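Local coordinates for protein peptidylprolyl Isomerase (Naegleria fowleri, PDB 6B4P) that probably catalyses the cis-trans isomerisation of peptide bonds preceding proline, as an FKBP-type peptidylprolyl isomerase, at residues G89-F94 with M118-L123; F66-G71 with G78-V83. All coordinates share one frame; numbering follows the deposited sequence.

Contact 1. Residues G89-F94 with M118-L123; sequences GEKSYF and MFEIEL
Gly89 N donates to Leu123 O at 2.7 Å, a bent bond (N-H...O 133°) that starts an antiparallel ladder just before strand 91-94 begins. Two waters lie near both Gly89 O and Glu122 OE2, with more acceptors nearby than protons to give. Glu90 O accepts from Leu123 N, while its carboxylate reaches forward to Ser92: OE2 takes the hydroxyl OG of Ser92 at 2.6 Å on the anti side and also meets Lys24, so this buried charge has a countercharge. Lys91, fully extended with CG anti to the backbone N (chi1 -175°), reaches diagonally to Glu120 in a long salt bridge, NZ to OE1 3.4 Å. Ser92 and Ile121 form a hydrogen-bonded pair through both N-H groups. Tyr93 lays CD1 3.7 Å from Glu120 CG, and its OH end meets Met118 CE, brought there by the bends in the methionine chain. Phe94 pairs its backbone with Phe119 and crosses Ile121 at about a right angle, Phe94 CD2 3.9 Å from Ile121 CD1. Strand 23-26 flanks 91-96, strand 41-50 flanks 117-126, and helix 77-84 lies against the buried Phe94, Phe119 and Ile121 face, where Trp79 meets Phe119 edge-to-face.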
loop_
_atom_site.group_PDB
_atom_site.type_symbol
_atom_site.label_atom_id
_atom_site.label_comp_id
_atom_site.label_asym_id
_atom_site.label_seq_id
_atom_site.Cartn_x
_atom_site.Cartn_y
_atom_site.Cartn_z
ATOM N N GLY A 89 -4.279 10.117 7.555
ATOM C CA GLY A 89 -3.606 11.157 6.789
ATOM C C GLY A 89 -2.168 10.867 6.398
ATOM O O GLY A 89 -1.582 11.645 5.625
ATOM N N GLU A 90 -1.578 9.781 6.890
ATOM C CA GLU A 90 -0.192 9.462 6.570
ATOM C C GLU A 90 -0.027 9.205 5.079
ATOM O O GLU A 90 -0.893 8.613 4.434
ATOM C CB GLU A 90 0.242 8.242 7.382
ATOM C CG GLU A 90 1.654 7.735 7.100
ATOM C CD GLU A 90 2.002 6.578 8.006
ATOM O OE1 GLU A 90 1.690 6.665 9.216
ATOM O OE2 GLU A 90 2.567 5.584 7.496
ATOM N N LYS A 91 1.080 9.687 4.518
ATOM C CA LYS A 91 1.509 9.280 3.186
ATOM C C LYS A 91 2.837 8.559 3.348
ATOM O O LYS A 91 3.771 9.113 3.932
ATOM C CB LYS A 91 1.648 10.476 2.240
ATOM C CG LYS A 91 1.985 10.061 0.803
ATOM C CD LYS A 91 1.916 11.257 -0.151
ATOM C CE LYS A 91 2.351 10.868 -1.553
ATOM N NZ LYS A 91 2.377 12.043 -2.473
ATOM N N SER A 92 2.906 7.324 2.860
ATOM C CA SER A 92 4.102 6.511 3.020
ATOM C C SER A 92 4.424 5.793 1.724
ATOM O O SER A 92 3.586 5.650 0.833
ATOM C CB SER A 92 3.945 5.507 4.161
ATOM O OG SER A 92 4.033 6.216 5.392
ATOM N N TYR A 93 5.682 5.374 1.631
ATOM C CA TYR A 93 6.229 4.696 0.462
ATOM C C TYR A 93 6.588 3.275 0.864
ATOM O O TYR A 93 7.355 3.076 1.808
ATOM C CB TYR A 93 7.458 5.452 -0.034
ATOM C CG TYR A 93 8.092 4.937 -1.298
ATOM C CD1 TYR A 93 7.375 4.873 -2.491
ATOM C CD2 TYR A 93 9.426 4.562 -1.315
ATOM C CE1 TYR A 93 7.978 4.437 -3.659
ATOM C CE2 TYR A 93 10.027 4.118 -2.472
ATOM C CZ TYR A 93 9.299 4.057 -3.639
ATOM O OH TYR A 93 9.913 3.628 -4.794
ATOM N N PHE A 94 6.015 2.300 0.169
ATOM C CA PHE A 94 6.129 0.895 0.536
ATOM C C PHE A 94 6.897 0.113 -0.515
ATOM O O PHE A 94 6.650 0.256 -1.714
ATOM C CB PHE A 94 4.744 0.255 0.691
ATOM C CG PHE A 94 3.942 0.787 1.839
ATOM C CD1 PHE A 94 3.879 0.092 3.034
ATOM C CD2 PHE A 94 3.221 1.969 1.712
ATOM C CE1 PHE A 94 3.110 0.579 4.100
ATOM C CE2 PHE A 94 2.445 2.448 2.778
ATOM C CZ PHE A 94 2.397 1.750 3.965
ATOM N N MET A 118 6.261 -1.299 -5.769
ATOM C CA MET A 118 6.449 -0.112 -4.944
ATOM C C MET A 118 5.160 0.702 -4.936
ATOM O O MET A 118 4.560 0.927 -5.993
ATOM C CB MET A 118 7.591 0.745 -5.477
ATOM C CG MET A 118 8.863 -0.026 -5.794
ATOM S SD MET A 118 9.582 -0.893 -4.372
ATOM C CE MET A 118 9.948 0.456 -3.262
ATOM N N PHE A 119 4.735 1.162 -3.758
ATOM C CA PHE A 119 3.516 1.957 -3.679
ATOM C C PHE A 119 3.740 3.186 -2.818
ATOM O O PHE A 119 4.235 3.072 -1.692
ATOM C CB PHE A 119 2.331 1.178 -3.082
ATOM C CG PHE A 119 1.705 0.178 -4.014
ATOM C CD1 PHE A 119 0.725 0.559 -4.906
ATOM C CD2 PHE A 119 2.071 -1.154 -3.959
ATOM C CE1 PHE A 119 0.120 -0.373 -5.750
ATOM C CE2 PHE A 119 1.487 -2.081 -4.802
ATOM C CZ PHE A 119 0.511 -1.694 -5.687
ATOM N N GLU A 120 3.333 4.345 -3.329
ATOM C CA GLU A 120 3.018 5.488 -2.480
ATOM C C GLU A 120 1.553 5.340 -2.103
ATOM O O GLU A 120 0.720 5.177 -2.992
ATOM C CB GLU A 120 3.221 6.821 -3.202
ATOM C CG GLU A 120 4.661 7.179 -3.516
ATOM C CD GLU A 120 4.847 8.672 -3.707
ATOM O OE1 GLU A 120 3.841 9.378 -3.939
ATOM O OE2 GLU A 120 6.000 9.140 -3.611
ATOM N N ILE A 121 1.241 5.359 -0.805
ATOM C CA ILE A 121 -0.134 5.241 -0.321
ATOM C C ILE A 121 -0.412 6.377 0.650
ATOM O O ILE A 121 0.381 6.626 1.564
ATOM C CB ILE A 121 -0.393 3.895 0.378
ATOM C CG1 ILE A 121 -0.029 2.720 -0.540
ATOM C CG2 ILE A 121 -1.846 3.813 0.828
ATOM C CD1 ILE A 121 -0.251 1.363 0.121
ATOM N N GLU A 122 -1.513 7.085 0.434
ATOM C CA GLU A 122 -1.999 8.094 1.368
ATOM C C GLU A 122 -3.292 7.563 1.965
ATOM O O GLU A 122 -4.234 7.256 1.225
ATOM C CB GLU A 122 -2.242 9.437 0.684
ATOM C CG GLU A 122 -2.736 10.497 1.647
ATOM C CD GLU A 122 -2.951 11.845 0.985
ATOM O OE1 GLU A 122 -2.876 11.915 -0.258
ATOM O OE2 GLU A 122 -3.198 12.838 1.707
ATOM N N LEU A 123 -3.325 7.429 3.288
ATOM C CA LEU A 123 -4.520 6.984 4.004
ATOM C C LEU A 123 -5.380 8.211 4.279
ATOM O O LEU A 123 -5.099 8.985 5.196
ATOM C CB LEU A 123 -4.132 6.264 5.290
ATOM C CG LEU A 123 -5.313 5.809 6.142
ATOM C CD1 LEU A 123 -6.303 4.989 5.310
ATOM C CD2 LEU A 123 -4.818 5.026 7.329
HETATM O O HOH W 1 -3.948 13.205 4.295
HETATM O O HOH W 2 -0.902 13.220 3.325
#

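Contact 2. Residues F66-G71 with G78-V83; sequences FVFTLG and GWDLGV
Strand 66-69 and helix 78-83 run at right angles (89°) with their axes 10.9 Å apart, a gap bridged by side chains, and their backbones come nearest at Gly71 and Asp80, with CA atoms 5.5 Å apart. Trp79 projects its six-membered ring toward the strand. Its CZ3 lies 3.7 Å from Phe66 CD2, which sits in the indole plane at the ring edge, and the two ring planes are inclined at 66°. Beside it, Phe68 CE2 approaches Trp79 CE3 obliquely at 3.9 Å. The Phe68 side chain stands in the crowded position between backbone N and carbonyl carbon (chi1 69°), and its far end points at Val83, Phe68 CZ to Val83 CG2 4.0 Å, tip to tip in the ring plane. The three rings form an aromatic cluster between strand 66-69 and the short helix that packs on the curled antiparallel sheet of the FKBP fold; in relatives of this family the equivalent tryptophan forms the floor of the ligand pocket, and Trp79 probably does so here. Leu70 and Asp80 run alongside each other, pointing opposite ways, with Leu70 CD1 against Asp80 O and near Val83 CB. The polar tie is Gly71 N to Asp80 OD1, 2.9 Å and nearly straight, although the donor stands well above the carboxylate plane. A water bridges the same OD1 to Thr69 O, and OD2 accepts from Gly73 N, in the turn between strand and helix.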
loop_
_atom_site.group_PDB
_atom_site.type_symbol
_atom_site.label_atom_id
_atom_site.label_comp_id
_atom_site.label_asym_id
_atom_site.label_seq_id
_atom_site.Cartn_x
_atom_site.Cartn_y
_atom_site.Cartn_z
ATOM N N PHE A 66 -9.345 4.855 -3.792
ATOM C CA PHE A 66 -9.717 3.452 -3.760
ATOM C C PHE A 66 -10.162 3.074 -2.351
ATOM O O PHE A 66 -9.534 3.458 -1.362
ATOM C CB PHE A 66 -8.545 2.575 -4.206
ATOM C CG PHE A 66 -8.850 1.119 -4.160
ATOM C CD1 PHE A 66 -9.618 0.528 -5.151
ATOM C CD2 PHE A 66 -8.400 0.341 -3.112
ATOM C CE1 PHE A 66 -9.922 -0.813 -5.097
ATOM C CE2 PHE A 66 -8.706 -1.013 -3.049
ATOM C CZ PHE A 66 -9.467 -1.586 -4.049
ATOM N N VAL A 67 -11.263 2.329 -2.262
ATOM C CA VAL A 67 -11.866 1.967 -0.987
ATOM C C VAL A 67 -11.821 0.455 -0.838
ATOM O O VAL A 67 -12.159 -0.279 -1.774
ATOM C CB VAL A 67 -13.313 2.479 -0.882
ATOM C CG1 VAL A 67 -13.967 1.989 0.410
ATOM C CG2 VAL A 67 -13.333 3.994 -0.948
ATOM N N PHE A 68 -11.401 -0.008 0.334
ATOM C CA PHE A 68 -11.471 -1.430 0.619
ATOM C C PHE A 68 -11.668 -1.614 2.115
ATOM O O PHE A 68 -11.481 -0.683 2.905
ATOM C CB PHE A 68 -10.236 -2.185 0.104
ATOM C CG PHE A 68 -8.952 -1.875 0.841
ATOM C CD1 PHE A 68 -8.508 -2.710 1.864
ATOM C CD2 PHE A 68 -8.165 -0.788 0.473
ATOM C CE1 PHE A 68 -7.304 -2.452 2.517
ATOM C CE2 PHE A 68 -6.959 -0.515 1.124
ATOM C CZ PHE A 68 -6.530 -1.353 2.148
ATOM N N THR A 69 -12.076 -2.823 2.495
ATOM C CA THR A 69 -12.303 -3.150 3.896
ATOM C C THR A 69 -11.032 -3.762 4.469
ATOM O O THR A 69 -10.564 -4.803 3.993
ATOM C CB THR A 69 -13.485 -4.101 4.062
ATOM O OG1 THR A 69 -14.669 -3.487 3.533
ATOM C CG2 THR A 69 -13.706 -4.408 5.538
ATOM N N LEU A 70 -10.484 -3.115 5.488
ATOM C CA LEU A 70 -9.169 -3.478 5.990
ATOM C C LEU A 70 -9.214 -4.819 6.712
ATOM O O LEU A 70 -10.099 -5.064 7.536
ATOM C CB LEU A 70 -8.668 -2.385 6.922
ATOM C CG LEU A 70 -7.271 -2.523 7.485
ATOM C CD1 LEU A 70 -6.283 -2.473 6.326
ATOM C CD2 LEU A 70 -7.043 -1.380 8.429
ATOM N N GLY A 71 -8.250 -5.689 6.398
ATOM C CA GLY A 71 -8.122 -6.963 7.081
ATOM C C GLY A 71 -8.991 -8.073 6.541
ATOM O O GLY A 71 -8.990 -9.173 7.112
ATOM N N GLY A 78 0.398 -7.067 1.417
ATOM C CA GLY A 78 1.190 -5.897 1.758
ATOM C C GLY A 78 0.354 -4.654 1.987
ATOM O O GLY A 78 0.748 -3.774 2.758
ATOM N N TRP A 79 -0.804 -4.557 1.326
ATOM C CA TRP A 79 -1.706 -3.444 1.600
ATOM C C TRP A 79 -2.468 -3.630 2.911
ATOM O O TRP A 79 -2.617 -2.671 3.676
ATOM C CB TRP A 79 -2.696 -3.263 0.452
ATOM C CG TRP A 79 -2.208 -2.428 -0.687
ATOM C CD1 TRP A 79 -0.912 -2.253 -1.109
ATOM C CD2 TRP A 79 -3.021 -1.652 -1.554
ATOM N NE1 TRP A 79 -0.889 -1.408 -2.197
ATOM C CE2 TRP A 79 -2.173 -1.028 -2.489
ATOM C CE3 TRP A 79 -4.403 -1.419 -1.631
ATOM C CZ2 TRP A 79 -2.659 -0.185 -3.488
ATOM C CZ3 TRP A 79 -4.882 -0.598 -2.629
ATOM C CH2 TRP A 79 -4.010 0.014 -3.544
ATOM N N ASP A 80 -2.976 -4.837 3.187
ATOM C CA ASP A 80 -3.636 -5.055 4.472
ATOM C C ASP A 80 -2.672 -4.768 5.620
ATOM O O ASP A 80 -3.007 -4.049 6.567
ATOM C CB ASP A 80 -4.167 -6.489 4.562
ATOM C CG ASP A 80 -5.659 -6.606 4.246
ATOM O OD1 ASP A 80 -6.379 -5.586 4.165
ATOM O OD2 ASP A 80 -6.112 -7.758 4.080
ATOM N N LEU A 81 -1.452 -5.307 5.545
ATOM C CA LEU A 81 -0.491 -5.063 6.619
ATOM C C LEU A 81 0.001 -3.626 6.599
ATOM O O LEU A 81 0.172 -3.000 7.654
ATOM C CB LEU A 81 0.698 -6.012 6.491
ATOM C CG LEU A 81 0.462 -7.497 6.724
ATOM C CD1 LEU A 81 1.735 -8.283 6.451
ATOM C CD2 LEU A 81 -0.024 -7.726 8.151
ATOM N N GLY A 82 0.245 -3.088 5.408
ATOM C CA GLY A 82 0.836 -1.763 5.319
ATOM C C GLY A 82 -0.119 -0.672 5.755
ATOM O O GLY A 82 0.258 0.233 6.505
ATOM N N VAL A 83 -1.372 -0.738 5.292
ATOM C CA VAL A 83 -2.333 0.296 5.672
ATOM C C VAL A 83 -2.679 0.200 7.158
ATOM O O VAL A 83 -2.859 1.229 7.819
ATOM C CB VAL A 83 -3.579 0.213 4.769
ATOM C CG1 VAL A 83 -4.630 1.216 5.211
ATOM C CG2 VAL A 83 -3.178 0.490 3.315
HETATM O O HOH W 3 -8.762 -6.452 2.649
#

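In the fold
The centres of contacts 1 and 2 lie about 11 Å apart, and the two follow in series along the chain: strand 66-69 packs with helix 77-84 first, then strands 91-96 and 117-126 pair. All four segments belong to the FKBP-type region; three lie on strands of one antiparallel sheet, in which strand 41-50 pairs with both 66-69 and 117-126, and helix 77-84 packs against it. The contacts also touch directly. Trp79 NE1 lies 3.5 Å from Phe119 CD2, the CA of Gly82 sits 3.5 Å from Phe94 CE1, and Val83 packs on Leu123. The helix of contact 2 therefore rests on the buried face of contact 1, joining the two into one hydrophobic core beneath the probable proline-binding pocket.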